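Local coordinates for protein alpha-glucosidase (Bacteroides thetaiotaomicron, PDB 5XFM) that hydrolyses beta-L-arabinopyranosides and alpha-galactosides as a bifunctional, calcium-containing glycoside hydrolase of family 97, at residues A[199-202]-A[206-209]; A[144-149]-A[261-266]; A[316-321]-A[345-350]; A[324-329]-A[529-534]. The protein carries 1 engineered substitution. All coordinates share one frame; numbering follows the deposited sequence.

Interaction 1 of 4, residues A[199-202]-A[206-209]; sequences FRIG and WVLV
F199 and V207 form an antiparallel hydrogen-bonded pair. F199 N donates to V207 O at 2.8 Å, and V207 N returns a bond to F199 O at 2.9 Å, the second being the straighter with 171° at the hydrogen. One step toward the turn, R200 and W206 form the non-hydrogen-bonded pair; beside it F199 O, already bonded to V207 N, also receives a weaker CA-H...O contact from W206 CA at 3.4 Å.

The apolar contacts divide between the two faces of the sheet. On the face of R200 and W206, the aliphatic part of the arginine runs over the indole, and its CG sits 4.0 Å from the centroid of the six-membered ring, a CH-pi contact. With CG anti to the backbone N (chi1 177°), the methylenes extend across the ring before the chain bends at chi3. Arginine suits this place because its carbon chain can cover an aromatic face while its charged end reaches beyond it. On the face of F199, V207 and V209, F199 CE1 approaches V209 CG2, and I201, from the turn, brings CD1 to 3.8 Å from V207 CG2.

The polar end of R200 has several partners. NH1 donates to G202 O at 2.9 Å, bracing the turn whose inverse gamma centre is I201, and NE forms a salt bridge with D180.

These segments form a beta hairpin within a large antiparallel sheet, with strand 153-156 beside R200 and strand 256-266 beside W206 and L208; F199 also stacks on F148, and V207 packs on strand 47-59.

Interaction 2 of 4, residues A[144-149]-A[261-266]; sequences TGFRFP and RTITVG
The ring of F146 reaches from its strand toward R261 and I263, which lie two residues apart and so project from the same side of theirs. CE2 of F146 comes within 4.0 Å of CG1 of I263, and I263 CD1 is almost as near to that same ring carbon, the aliphatic chain lying obliquely to the ring. At the ring's tip the geometry changes: CB of R261 approaches F146 CZ at 4.3 Å from the edge, close to the ring plane. F146 has CG anti to its carbonyl carbon (chi1 -48°), a setting that directs the ring across the gap between the backbones, whose nearest CA atoms are 8.8 Å apart, T144 to R261.

That spacing belongs to two sheets packed face to face, a beta-sandwich in a region related to the galactose mutarotase superfamily. Phenylalanine and isoleucine suit its interior, being long enough to meet midway and without polar ends; Y40 and L50 pack on both.

T144 turns its methyl inward, CG2 lying 4.1 Å from R261 CG, while OG1 is hydrogen-bonded to Y126 and E142. R261 likewise lends only its first methylenes to the apolar contact: the bend at chi2 carries the guanidinium away to salt bridges with E142 and E211.

Interaction 3 of 4, residues A[316-321]-A[345-350]; sequences RYIDFA and KSLVEY
I318 and Y350 bring together two neighbouring helices of the catalytic TIM barrel, 311-324 and 341-353, which run nearly parallel, the short segments making an angle of 20° with their axes 10.9 Å apart. CG2 of I318 lies 3.8 Å from CD2 of the Y350 ring, approaching it obliquely. The other branch of the isoleucine turns toward L347: its CD1 is 4.0 Å from L347 CG and also touches the backbone carbonyl oxygen of that residue. A beta-branched side chain suits this place, since one residue sends separate arms to two positions about one turn apart on the facing helix.

Next to this apolar patch, and less deeply buried, D319 receives the tyrosine hydroxyl. Tyrosine serves both needs here, offering ring carbons to the isoleucine and a polar end at the less buried margin of the contact. With CG anti to the backbone N (chi1 180°), Y350 reaches out from its helix and spans the groove.

Farther out, V315 packs on both L347 and Y350, and Y311 and Q314 also touch L347, so the N-terminal part of helix 311-324 continues the same interface. The ring of Y350 has a cation-pi contact with K354, just beyond the end of its helix. On the other side of helix 311-324, F320 and A321 rest on T298 of the inner strand 295-299, as expected of helices that surround a parallel barrel.

The hydroxyl bond itself is short: Y350 OH donates to D319 OD1 at 2.6 Å and meets the oxygen's syn lone pair, with the carboxylate and ring planes 55° apart.

Interaction 4 of 4, residues A[324-329]-A[529-534]; sequences MGYEYA and FALAPN
The hydroxyl of Y326 meets three groups at once: it is hydrogen-bonded to the backbone carbonyl oxygen of M547, in helix 541-549, and it touches two side chains of the loop 529-534. CD1 of L531 lies 3.8 Å from Y326 OH, and CD1 of F529 is 4.0 Å from the same oxygen. Both partners stand about at a right angle to the tyrosine, and their ring and methyl carbons approach its end obliquely. Tyrosine fits such a site because its long, flat side chain can cross an apolar layer and still find a polar partner for its buried oxygen.

M324 completes the contact with its terminal methyl, CE being 4.0 Å from L531 CD1. The methionine chain bends at both chi2 (-64°) and chi3, which folds the chain so that CE meets the leucine methyl, the two side chains crossing at about a right angle; its CB lies over one face of the Y326 ring, toward the rim.

The polypeptide here passes from a helix to the next strand of the TIM barrel. G325, with its positive phi, is the C-prime residue of a Schellman motif that ends helix 311-324, a backbone shape glycine adopts easily; Y326 N bonds to A321 O there, and E327 leads into strand 328-331. Across the contact, 529-534 follows the last barrel strand, 526-528, and L531 also packs on F320. R296, from the intervening strand 295-299, touches both Y326 and F529.

In the fold
Following the chain from the N terminus, segment 144-149 opens interaction 2, which is closed only by 261-266 over a hundred residues later. Interaction 1, a local hairpin, lies within that long loop and touches interaction 2, strands 206-212 and 256-266 being neighbours; interaction 1 pairs strands within one sheet, while interaction 2 packs that sheet against the other. The chain then enters the TIM barrel, where interactions 3 and 4 cross: 316-321, 324-329, 345-350 and 529-534 follow in turn. Interaction 3 pairs two outer helices early in the barrel, while interaction 4 brings the approach to its second strand against the loop after its last. The centres of interactions 1 and 3 are about 47 Å apart.

Interaction 1 of 4, residues A[199-202]-A[206-209]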
loop_
_atom_site.group_PDB
_atom_site.type_symbol
_atom_site.label_atom_id
_atom_site.label_comp_id
_atom_site.label_asym_id
_atom_site.label_seq_id
_atom_site.Cartn_x
_atom_site.Cartn_y
_atom_site.Cartn_z
ATOM N N PHE A 199 -5.098 10.231 10.798
ATOM C CA PHE A 199 -5.554 11.013 11.933
ATOM C C PHE A 199 -6.534 12.080 11.479
ATOM O O PHE A 199 -6.318 12.746 10.469
ATOM C CB PHE A 199 -4.381 11.664 12.655
ATOM C CG PHE A 199 -3.405 10.689 13.247
ATOM C CD1 PHE A 199 -2.390 10.149 12.476
ATOM C CD2 PHE A 199 -3.476 10.348 14.587
ATOM C CE1 PHE A 199 -1.477 9.264 13.026
ATOM C CE2 PHE A 199 -2.566 9.468 15.142
ATOM C CZ PHE A 199 -1.565 8.924 14.358
ATOM N N ARG A 200 -7.634 12.204 12.214
ATOM C CA ARG A 200 -8.577 13.285 11.997
ATOM C C ARG A 200 -8.359 14.364 13.048
ATOM O O ARG A 200 -8.455 14.104 14.254
ATOM C CB ARG A 200 -10.016 12.774 12.032
ATOM C CG ARG A 200 -11.058 13.877 11.891
ATOM C CD ARG A 200 -12.450 13.311 11.645
ATOM N NE ARG A 200 -13.037 12.698 12.828
ATOM C CZ ARG A 200 -13.651 13.377 13.792
ATOM N NH1 ARG A 200 -13.739 14.702 13.713
ATOM N NH2 ARG A 200 -14.168 12.732 14.835
ATOM N N ILE A 201 -8.035 15.565 12.577
ATOM C CA ILE A 201 -7.698 16.683 13.450
ATOM C C ILE A 201 -8.957 17.481 13.813
ATOM O O ILE A 201 -9.089 18.655 13.462
ATOM C CB ILE A 201 -6.658 17.606 12.787
ATOM C CG1 ILE A 201 -5.576 16.768 12.086
ATOM C CG2 ILE A 201 -6.022 18.533 13.816
ATOM C CD1 ILE A 201 -4.763 15.893 13.029
ATOM N N GLY A 202 -9.881 16.828 14.511
ATOM C CA GLY A 202 -11.138 17.450 14.873
ATOM C C GLY A 202 -11.894 17.867 13.631
ATOM O O GLY A 202 -12.275 17.033 12.809
ATOM N N TRP A 206 -7.198 16.571 8.040
ATOM C CA TRP A 206 -6.645 15.226 8.109
ATOM C C TRP A 206 -5.122 15.175 7.982
ATOM O O TRP A 206 -4.505 15.980 7.273
ATOM C CB TRP A 206 -7.268 14.349 7.013
ATOM C CG TRP A 206 -8.773 14.319 7.021
ATOM C CD1 TRP A 206 -9.618 15.233 6.459
ATOM C CD2 TRP A 206 -9.607 13.327 7.636
ATOM N NE1 TRP A 206 -10.923 14.866 6.675
ATOM C CE2 TRP A 206 -10.943 13.699 7.395
ATOM C CE3 TRP A 206 -9.351 12.155 8.359
ATOM C CZ2 TRP A 206 -12.025 12.941 7.857
ATOM C CZ3 TRP A 206 -10.423 11.404 8.814
ATOM C CH2 TRP A 206 -11.744 11.803 8.563
ATOM N N VAL A 207 -4.536 14.187 8.651
ATOM C CA VAL A 207 -3.106 13.908 8.567
ATOM C C VAL A 207 -2.829 12.407 8.360
ATOM O O VAL A 207 -3.345 11.578 9.085
ATOM C CB VAL A 207 -2.377 14.375 9.831
ATOM C CG1 VAL A 207 -0.924 13.906 9.810
ATOM C CG2 VAL A 207 -2.463 15.901 9.974
ATOM N N LEU A 208 -2.025 12.064 7.360
ATOM C CA LEU A 208 -1.574 10.690 7.155
ATOM C C LEU A 208 -0.063 10.570 7.344
ATOM O O LEU A 208 0.715 11.191 6.615
ATOM C CB LEU A 208 -1.947 10.209 5.759
ATOM C CG LEU A 208 -1.595 8.755 5.432
ATOM C CD1 LEU A 208 -2.538 7.757 6.119
ATOM C CD2 LEU A 208 -1.555 8.541 3.925
ATOM N N VAL A 209 0.346 9.774 8.323
ATOM C CA VAL A 209 1.761 9.561 8.629
ATOM C C VAL A 209 2.266 8.260 8.009
ATOM O O VAL A 209 1.659 7.206 8.192
ATOM C CB VAL A 209 1.994 9.529 10.155
ATOM C CG1 VAL A 209 3.408 9.109 10.488
ATOM C CG2 VAL A 209 1.663 10.890 10.769
#

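Interaction 2 of 4, residues A[144-149]-A[261-266]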
loop_
_atom_site.group_PDB
_atom_site.type_symbol
_atom_site.label_atom_id
_atom_site.label_comp_id
_atom_site.label_asym_id
_atom_site.label_seq_id
_atom_site.Cartn_x
_atom_site.Cartn_y
_atom_site.Cartn_z
ATOM N N THR A 144 12.451 10.596 16.457
ATOM C CA THR A 144 11.479 11.139 15.504
ATOM C C THR A 144 10.043 10.858 15.920
ATOM O O THR A 144 9.665 9.706 16.156
ATOM C CB THR A 144 11.699 10.554 14.090
ATOM O OG1 THR A 144 13.081 10.669 13.725
ATOM C CG2 THR A 144 10.826 11.265 13.057
ATOM N N GLY A 145 9.240 11.912 16.001
ATOM C CA GLY A 145 7.884 11.774 16.508
ATOM C C GLY A 145 6.830 12.597 15.792
ATOM O O GLY A 145 7.129 13.410 14.916
ATOM N N PHE A 146 5.580 12.337 16.156
ATOM C CA PHE A 146 4.415 13.039 15.638
ATOM C C PHE A 146 3.438 13.291 16.790
ATOM O O PHE A 146 2.877 12.348 17.363
ATOM C CB PHE A 146 3.753 12.233 14.519
ATOM C CG PHE A 146 4.725 11.729 13.489
ATOM C CD1 PHE A 146 5.356 10.506 13.647
ATOM C CD2 PHE A 146 5.029 12.491 12.374
ATOM C CE1 PHE A 146 6.257 10.051 12.708
ATOM C CE2 PHE A 146 5.934 12.038 11.430
ATOM C CZ PHE A 146 6.547 10.819 11.600
ATOM N N ARG A 147 3.271 14.560 17.147
ATOM C CA ARG A 147 2.391 14.960 18.235
ATOM C C ARG A 147 1.162 15.667 17.671
ATOM O O ARG A 147 1.280 16.502 16.782
ATOM C CB ARG A 147 3.128 15.866 19.219
ATOM C CG ARG A 147 2.347 16.156 20.476
ATOM C CD ARG A 147 3.068 17.115 21.415
ATOM N NE ARG A 147 4.426 16.705 21.775
ATOM C CZ ARG A 147 4.729 16.075 22.909
ATOM N NH1 ARG A 147 3.764 15.750 23.754
ATOM N NH2 ARG A 147 5.984 15.746 23.194
ATOM N N PHE A 148 -0.019 15.301 18.154
ATOM C CA PHE A 148 -1.263 15.814 17.577
ATOM C C PHE A 148 -2.075 16.686 18.527
ATOM O O PHE A 148 -1.938 16.572 19.744
ATOM C CB PHE A 148 -2.128 14.652 17.082
ATOM C CG PHE A 148 -1.499 13.875 15.969
ATOM C CD1 PHE A 148 -1.664 14.272 14.651
ATOM C CD2 PHE A 148 -0.734 12.756 16.237
ATOM C CE1 PHE A 148 -1.080 13.556 13.619
ATOM C CE2 PHE A 148 -0.148 12.041 15.211
ATOM C CZ PHE A 148 -0.322 12.443 13.903
ATOM N N PRO A 149 -2.913 17.576 17.967
ATOM C CA PRO A 149 -3.834 18.331 18.823
ATOM C C PRO A 149 -4.740 17.409 19.623
ATOM O O PRO A 149 -5.136 16.345 19.152
ATOM C CB PRO A 149 -4.641 19.164 17.827
ATOM C CG PRO A 149 -3.753 19.299 16.648
ATOM C CD PRO A 149 -2.977 18.015 16.563
ATOM N N ARG A 261 10.364 10.271 6.236
ATOM C CA ARG A 261 9.156 10.296 7.054
ATOM C C ARG A 261 8.148 11.185 6.331
ATOM O O ARG A 261 8.492 12.304 5.943
ATOM C CB ARG A 261 9.461 10.878 8.424
ATOM C CG ARG A 261 10.715 10.326 9.078
ATOM C CD ARG A 261 10.572 8.885 9.402
ATOM N NE ARG A 261 11.817 8.247 9.825
ATOM C CZ ARG A 261 12.176 7.028 9.429
ATOM N NH1 ARG A 261 11.411 6.350 8.577
ATOM N NH2 ARG A 261 13.310 6.497 9.851
ATOM N N THR A 262 6.914 10.727 6.162
ATOM C CA THR A 262 5.965 11.480 5.347
ATOM C C THR A 262 4.704 11.897 6.099
ATOM O O THR A 262 4.105 11.114 6.844
ATOM C CB THR A 262 5.546 10.681 4.097
ATOM O OG1 THR A 262 4.721 9.574 4.485
ATOM C CG2 THR A 262 6.782 10.158 3.353
ATOM N N ILE A 263 4.300 13.142 5.871
ATOM C CA ILE A 263 3.102 13.709 6.466
ATOM C C ILE A 263 2.203 14.313 5.389
ATOM O O ILE A 263 2.530 15.345 4.809
ATOM C CB ILE A 263 3.443 14.805 7.486
ATOM C CG1 ILE A 263 4.542 14.336 8.440
ATOM C CG2 ILE A 263 2.196 15.242 8.242
ATOM C CD1 ILE A 263 5.077 15.443 9.336
ATOM N N THR A 264 1.085 13.660 5.103
ATOM C CA THR A 264 0.137 14.182 4.130
ATOM C C THR A 264 -0.964 14.910 4.883
ATOM O O THR A 264 -1.699 14.306 5.649
ATOM C CB THR A 264 -0.465 13.057 3.271
ATOM O OG1 THR A 264 0.585 12.376 2.579
ATOM C CG2 THR A 264 -1.465 13.613 2.266
ATOM N N VAL A 265 -1.078 16.211 4.687
ATOM C CA VAL A 265 -1.964 17.002 5.537
ATOM C C VAL A 265 -2.900 17.847 4.678
ATOM O O VAL A 265 -2.504 18.339 3.624
ATOM C CB VAL A 265 -1.149 17.870 6.523
ATOM C CG1 VAL A 265 0.077 18.431 5.843
ATOM C CG2 VAL A 265 -2.006 18.981 7.144
ATOM N N GLY A 266 -4.148 17.995 5.112
ATOM C CA GLY A 266 -5.065 18.877 4.411
ATOM C C GLY A 266 -6.270 19.243 5.247
ATOM O O GLY A 266 -6.438 18.731 6.345
#

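Interaction 3 of 4, residues A[316-321]-A[345-350]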
loop_
_atom_site.group_PDB
_atom_site.type_symbol
_atom_site.label_atom_id
_atom_site.label_comp_id
_atom_site.label_asym_id
_atom_site.label_seq_id
_atom_site.Cartn_x
_atom_site.Cartn_y
_atom_site.Cartn_z
ATOM N N ARG A 316 -8.298 -25.884 -16.093
ATOM C CA ARG A 316 -9.592 -25.216 -16.018
ATOM C C ARG A 316 -9.452 -23.703 -15.872
ATOM O O ARG A 316 -10.118 -22.947 -16.581
ATOM C CB ARG A 316 -10.402 -25.789 -14.849
ATOM C CG ARG A 316 -11.194 -27.027 -15.221
ATOM C CD ARG A 316 -11.925 -27.620 -14.033
ATOM N NE ARG A 316 -12.609 -28.854 -14.407
ATOM C CZ ARG A 316 -12.189 -30.068 -14.065
ATOM N NH1 ARG A 316 -11.088 -30.207 -13.334
ATOM N NH2 ARG A 316 -12.867 -31.142 -14.452
ATOM N N TYR A 317 -8.584 -23.255 -14.968
ATOM C CA TYR A 317 -8.435 -21.818 -14.734
ATOM C C TYR A 317 -7.645 -21.112 -15.833
ATOM O O TYR A 317 -7.835 -19.919 -16.077
ATOM C CB TYR A 317 -7.800 -21.574 -13.364
ATOM C CG TYR A 317 -8.850 -21.352 -12.304
ATOM C CD1 TYR A 317 -9.572 -22.423 -11.797
ATOM C CD2 TYR A 317 -9.126 -20.081 -11.814
ATOM C CE1 TYR A 317 -10.541 -22.243 -10.837
ATOM C CE2 TYR A 317 -10.101 -19.891 -10.848
ATOM C CZ TYR A 317 -10.802 -20.981 -10.362
ATOM O OH TYR A 317 -11.772 -20.827 -9.401
ATOM N N ILE A 318 -6.757 -21.847 -16.489
ATOM C CA ILE A 318 -6.076 -21.340 -17.672
ATOM C C ILE A 318 -7.089 -21.105 -18.795
ATOM O O ILE A 318 -7.078 -20.063 -19.462
ATOM C CB ILE A 318 -4.974 -22.320 -18.129
ATOM C CG1 ILE A 318 -3.767 -22.223 -17.190
ATOM C CG2 ILE A 318 -4.555 -22.040 -19.557
ATOM C CD1 ILE A 318 -2.760 -23.332 -17.369
ATOM N N ASP A 319 -7.975 -22.080 -18.983
ATOM C CA ASP A 319 -9.066 -21.976 -19.947
ATOM C C ASP A 319 -9.977 -20.803 -19.621
ATOM O O ASP A 319 -10.421 -20.084 -20.513
ATOM C CB ASP A 319 -9.892 -23.269 -19.980
ATOM C CG ASP A 319 -9.192 -24.400 -20.711
ATOM O OD1 ASP A 319 -8.224 -24.136 -21.454
ATOM O OD2 ASP A 319 -9.616 -25.563 -20.536
ATOM N N PHE A 320 -10.263 -20.635 -18.334
ATOM C CA PHE A 320 -11.120 -19.554 -17.859
ATOM C C PHE A 320 -10.460 -18.207 -18.144
ATOM O O PHE A 320 -11.118 -17.265 -18.576
ATOM C CB PHE A 320 -11.418 -19.723 -16.361
ATOM C CG PHE A 320 -12.329 -18.670 -15.796
ATOM C CD1 PHE A 320 -13.496 -18.317 -16.451
ATOM C CD2 PHE A 320 -12.025 -18.039 -14.603
ATOM C CE1 PHE A 320 -14.340 -17.348 -15.930
ATOM C CE2 PHE A 320 -12.865 -17.063 -14.081
ATOM C CZ PHE A 320 -14.022 -16.719 -14.749
ATOM N N ALA A 321 -9.157 -18.115 -17.904
ATOM C CA ALA A 321 -8.413 -16.902 -18.243
ATOM C C ALA A 321 -8.525 -16.618 -19.734
ATOM O O ALA A 321 -8.775 -15.490 -20.139
ATOM C CB ALA A 321 -6.955 -17.028 -17.831
ATOM N N LYS A 345 6.014 -27.308 -17.190
ATOM C CA LYS A 345 6.402 -26.900 -18.541
ATOM C C LYS A 345 5.286 -27.123 -19.557
ATOM O O LYS A 345 5.042 -26.286 -20.435
ATOM C CB LYS A 345 7.658 -27.659 -18.967
ATOM C CG LYS A 345 7.941 -27.641 -20.459
ATOM C CD LYS A 345 9.304 -28.248 -20.757
ATOM C CE LYS A 345 9.436 -28.619 -22.224
ATOM N NZ LYS A 345 8.559 -29.779 -22.553
ATOM N N SER A 346 4.601 -28.251 -19.432
ATOM C CA SER A 346 3.502 -28.554 -20.337
ATOM C C SER A 346 2.298 -27.688 -19.993
ATOM O O SER A 346 1.524 -27.312 -20.871
ATOM C CB SER A 346 3.145 -30.042 -20.283
ATOM O OG SER A 346 2.593 -30.400 -19.030
ATOM N N LEU A 347 2.160 -27.349 -18.716
ATOM C CA LEU A 347 1.104 -26.431 -18.295
ATOM C C LEU A 347 1.356 -25.035 -18.879
ATOM O O LEU A 347 0.434 -24.373 -19.363
ATOM C CB LEU A 347 1.012 -26.383 -16.766
ATOM C CG LEU A 347 -0.364 -26.284 -16.097
ATOM C CD1 LEU A 347 -1.422 -27.139 -16.794
ATOM C CD2 LEU A 347 -0.258 -26.675 -14.629
ATOM N N VAL A 348 2.613 -24.601 -18.845
ATOM C CA VAL A 348 3.010 -23.311 -19.415
ATOM C C VAL A 348 2.771 -23.292 -20.921
ATOM O O VAL A 348 2.258 -22.313 -21.467
ATOM C CB VAL A 348 4.496 -22.985 -19.117
ATOM C CG1 VAL A 348 4.969 -21.794 -19.933
ATOM C CG2 VAL A 348 4.715 -22.731 -17.623
ATOM N N GLU A 349 3.162 -24.370 -21.592
ATOM C CA GLU A 349 2.945 -24.507 -23.031
ATOM C C GLU A 349 1.451 -24.422 -23.371
ATOM O O GLU A 349 1.039 -23.717 -24.301
ATOM C CB GLU A 349 3.546 -25.817 -23.517
ATOM C CG GLU A 349 5.052 -25.750 -23.639
ATOM C CD GLU A 349 5.680 -27.108 -23.859
ATOM O OE1 GLU A 349 5.090 -28.119 -23.413
ATOM O OE2 GLU A 349 6.777 -27.158 -24.454
ATOM N N TYR A 350 0.648 -25.147 -22.599
ATOM C CA TYR A 350 -0.795 -25.160 -22.783
ATOM C C TYR A 350 -1.365 -23.750 -22.615
ATOM O O TYR A 350 -2.158 -23.292 -23.438
ATOM C CB TYR A 350 -1.454 -26.115 -21.783
ATOM C CG TYR A 350 -2.961 -26.185 -21.905
ATOM C CD1 TYR A 350 -3.563 -26.984 -22.872
ATOM C CD2 TYR A 350 -3.779 -25.432 -21.073
ATOM C CE1 TYR A 350 -4.941 -27.048 -22.992
ATOM C CE2 TYR A 350 -5.155 -25.482 -21.190
ATOM C CZ TYR A 350 -5.732 -26.294 -22.150
ATOM O OH TYR A 350 -7.102 -26.348 -22.269
#

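Interaction 4 of 4, residues A[324-329]-A[529-534]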
loop_
_atom_site.group_PDB
_atom_site.type_symbol
_atom_site.label_atom_id
_atom_site.label_comp_id
_atom_site.label_asym_id
_atom_site.label_seq_id
_atom_site.Cartn_x
_atom_site.Cartn_y
_atom_site.Cartn_z
ATOM N N MET A 324 -11.912 -15.328 -20.526
ATOM C CA MET A 324 -12.046 -13.979 -20.007
ATOM C C MET A 324 -11.151 -12.997 -20.767
ATOM O O MET A 324 -11.298 -11.781 -20.645
ATOM C CB MET A 324 -11.720 -13.964 -18.514
ATOM C CG MET A 324 -12.751 -14.682 -17.668
ATOM S SD MET A 324 -14.374 -13.896 -17.710
ATOM C CE MET A 324 -13.993 -12.287 -17.016
ATOM N N GLY A 325 -10.219 -13.529 -21.552
ATOM C CA GLY A 325 -9.267 -12.691 -22.258
ATOM C C GLY A 325 -8.248 -12.142 -21.279
ATOM O O GLY A 325 -7.629 -11.102 -21.520
ATOM N N TYR A 326 -8.087 -12.837 -20.156
ATOM C CA TYR A 326 -7.147 -12.403 -19.128
ATOM C C TYR A 326 -5.722 -12.787 -19.500
ATOM O O TYR A 326 -5.489 -13.826 -20.127
ATOM C CB TYR A 326 -7.520 -12.984 -17.761
ATOM C CG TYR A 326 -8.601 -12.201 -17.045
ATOM C CD1 TYR A 326 -9.308 -11.197 -17.700
ATOM C CD2 TYR A 326 -8.895 -12.444 -15.709
ATOM C CE1 TYR A 326 -10.288 -10.474 -17.051
ATOM C CE2 TYR A 326 -9.874 -11.723 -15.051
ATOM C CZ TYR A 326 -10.566 -10.741 -15.727
ATOM O OH TYR A 326 -11.540 -10.022 -15.080
ATOM N N GLU A 327 -4.779 -11.930 -19.115
ATOM C CA GLU A 327 -3.370 -12.112 -19.452
ATOM C C GLU A 327 -2.685 -13.209 -18.655
ATOM O O GLU A 327 -1.749 -13.839 -19.145
ATOM C CB GLU A 327 -2.595 -10.803 -19.274
ATOM C CG GLU A 327 -2.959 -9.711 -20.265
ATOM C CD GLU A 327 -4.326 -9.107 -20.016
ATOM O OE1 GLU A 327 -4.677 -8.894 -18.836
ATOM O OE2 GLU A 327 -5.048 -8.844 -21.001
ATOM N N TYR A 328 -3.112 -13.411 -17.416
ATOM C CA TYR A 328 -2.373 -14.293 -16.519
ATOM C C TYR A 328 -3.236 -15.325 -15.809
ATOM O O TYR A 328 -4.462 -15.206 -15.741
ATOM C CB TYR A 328 -1.598 -13.458 -15.492
ATOM C CG TYR A 328 -0.572 -12.546 -16.139
ATOM C CD1 TYR A 328 0.530 -13.073 -16.807
ATOM C CD2 TYR A 328 -0.729 -11.168 -16.121
ATOM C CE1 TYR A 328 1.457 -12.249 -17.414
ATOM C CE2 TYR A 328 0.194 -10.335 -16.726
ATOM C CZ TYR A 328 1.281 -10.880 -17.371
ATOM O OH TYR A 328 2.196 -10.055 -17.977
ATOM N N ALA A 329 -2.566 -16.371 -15.338
ATOM C CA ALA A 329 -3.122 -17.306 -14.379
ATOM C C ALA A 329 -2.118 -17.512 -13.249
ATOM O O ALA A 329 -0.949 -17.822 -13.493
ATOM C CB ALA A 329 -3.467 -18.637 -15.044
ATOM N N PHE A 529 -8.117 -11.374 -9.532
ATOM C CA PHE A 529 -9.467 -11.303 -8.987
ATOM C C PHE A 529 -9.964 -12.660 -8.522
ATOM O O PHE A 529 -9.467 -13.703 -8.962
ATOM C CB PHE A 529 -10.438 -10.721 -10.017
ATOM C CG PHE A 529 -10.147 -9.296 -10.385
ATOM C CD1 PHE A 529 -9.813 -8.955 -11.685
ATOM C CD2 PHE A 529 -10.194 -8.298 -9.424
ATOM C CE1 PHE A 529 -9.540 -7.648 -12.021
ATOM C CE2 PHE A 529 -9.924 -6.991 -9.752
ATOM C CZ PHE A 529 -9.600 -6.662 -11.054
ATOM N N ALA A 530 -10.945 -12.646 -7.627
ATOM C CA ALA A 530 -11.476 -13.884 -7.078
ATOM C C ALA A 530 -12.641 -14.446 -7.899
ATOM O O ALA A 530 -13.622 -14.931 -7.343
ATOM C CB ALA A 530 -11.911 -13.658 -5.645
ATOM N N LEU A 531 -12.519 -14.405 -9.220
ATOM C CA LEU A 531 -13.519 -15.014 -10.085
ATOM C C LEU A 531 -13.323 -16.528 -10.144
ATOM O O LEU A 531 -12.279 -17.045 -9.748
ATOM C CB LEU A 531 -13.457 -14.416 -11.492
ATOM C CG LEU A 531 -13.764 -12.928 -11.617
ATOM C CD1 LEU A 531 -13.679 -12.481 -13.063
ATOM C CD2 LEU A 531 -15.124 -12.621 -11.033
ATOM N N ALA A 532 -14.337 -17.232 -10.631
ATOM C CA ALA A 532 -14.249 -18.678 -10.843
ATOM C C ALA A 532 -15.031 -19.056 -12.108
ATOM O O ALA A 532 -15.945 -18.335 -12.503
ATOM C CB ALA A 532 -14.762 -19.419 -9.636
ATOM N N PRO A 533 -14.663 -20.172 -12.758
ATOM C CA PRO A 533 -15.301 -20.555 -14.027
ATOM C C PRO A 533 -16.833 -20.600 -13.975
ATOM O O PRO A 533 -17.502 -20.151 -14.915
ATOM C CB PRO A 533 -14.736 -21.953 -14.295
ATOM C CG PRO A 533 -13.448 -21.999 -13.564
ATOM C CD PRO A 533 -13.536 -21.053 -12.407
ATOM N N ASN A 534 -17.376 -21.112 -12.876
ATOM C CA ASN A 534 -18.823 -21.188 -12.693
ATOM C C ASN A 534 -19.518 -19.828 -12.782
ATOM O O ASN A 534 -20.726 -19.764 -13.017
ATOM C CB ASN A 534 -19.146 -21.853 -11.356
ATOM C CG ASN A 534 -18.491 -21.156 -10.187
ATOM O OD1 ASN A 534 -17.298 -21.324 -9.945
ATOM N ND2 ASN A 534 -19.271 -20.385 -9.444
#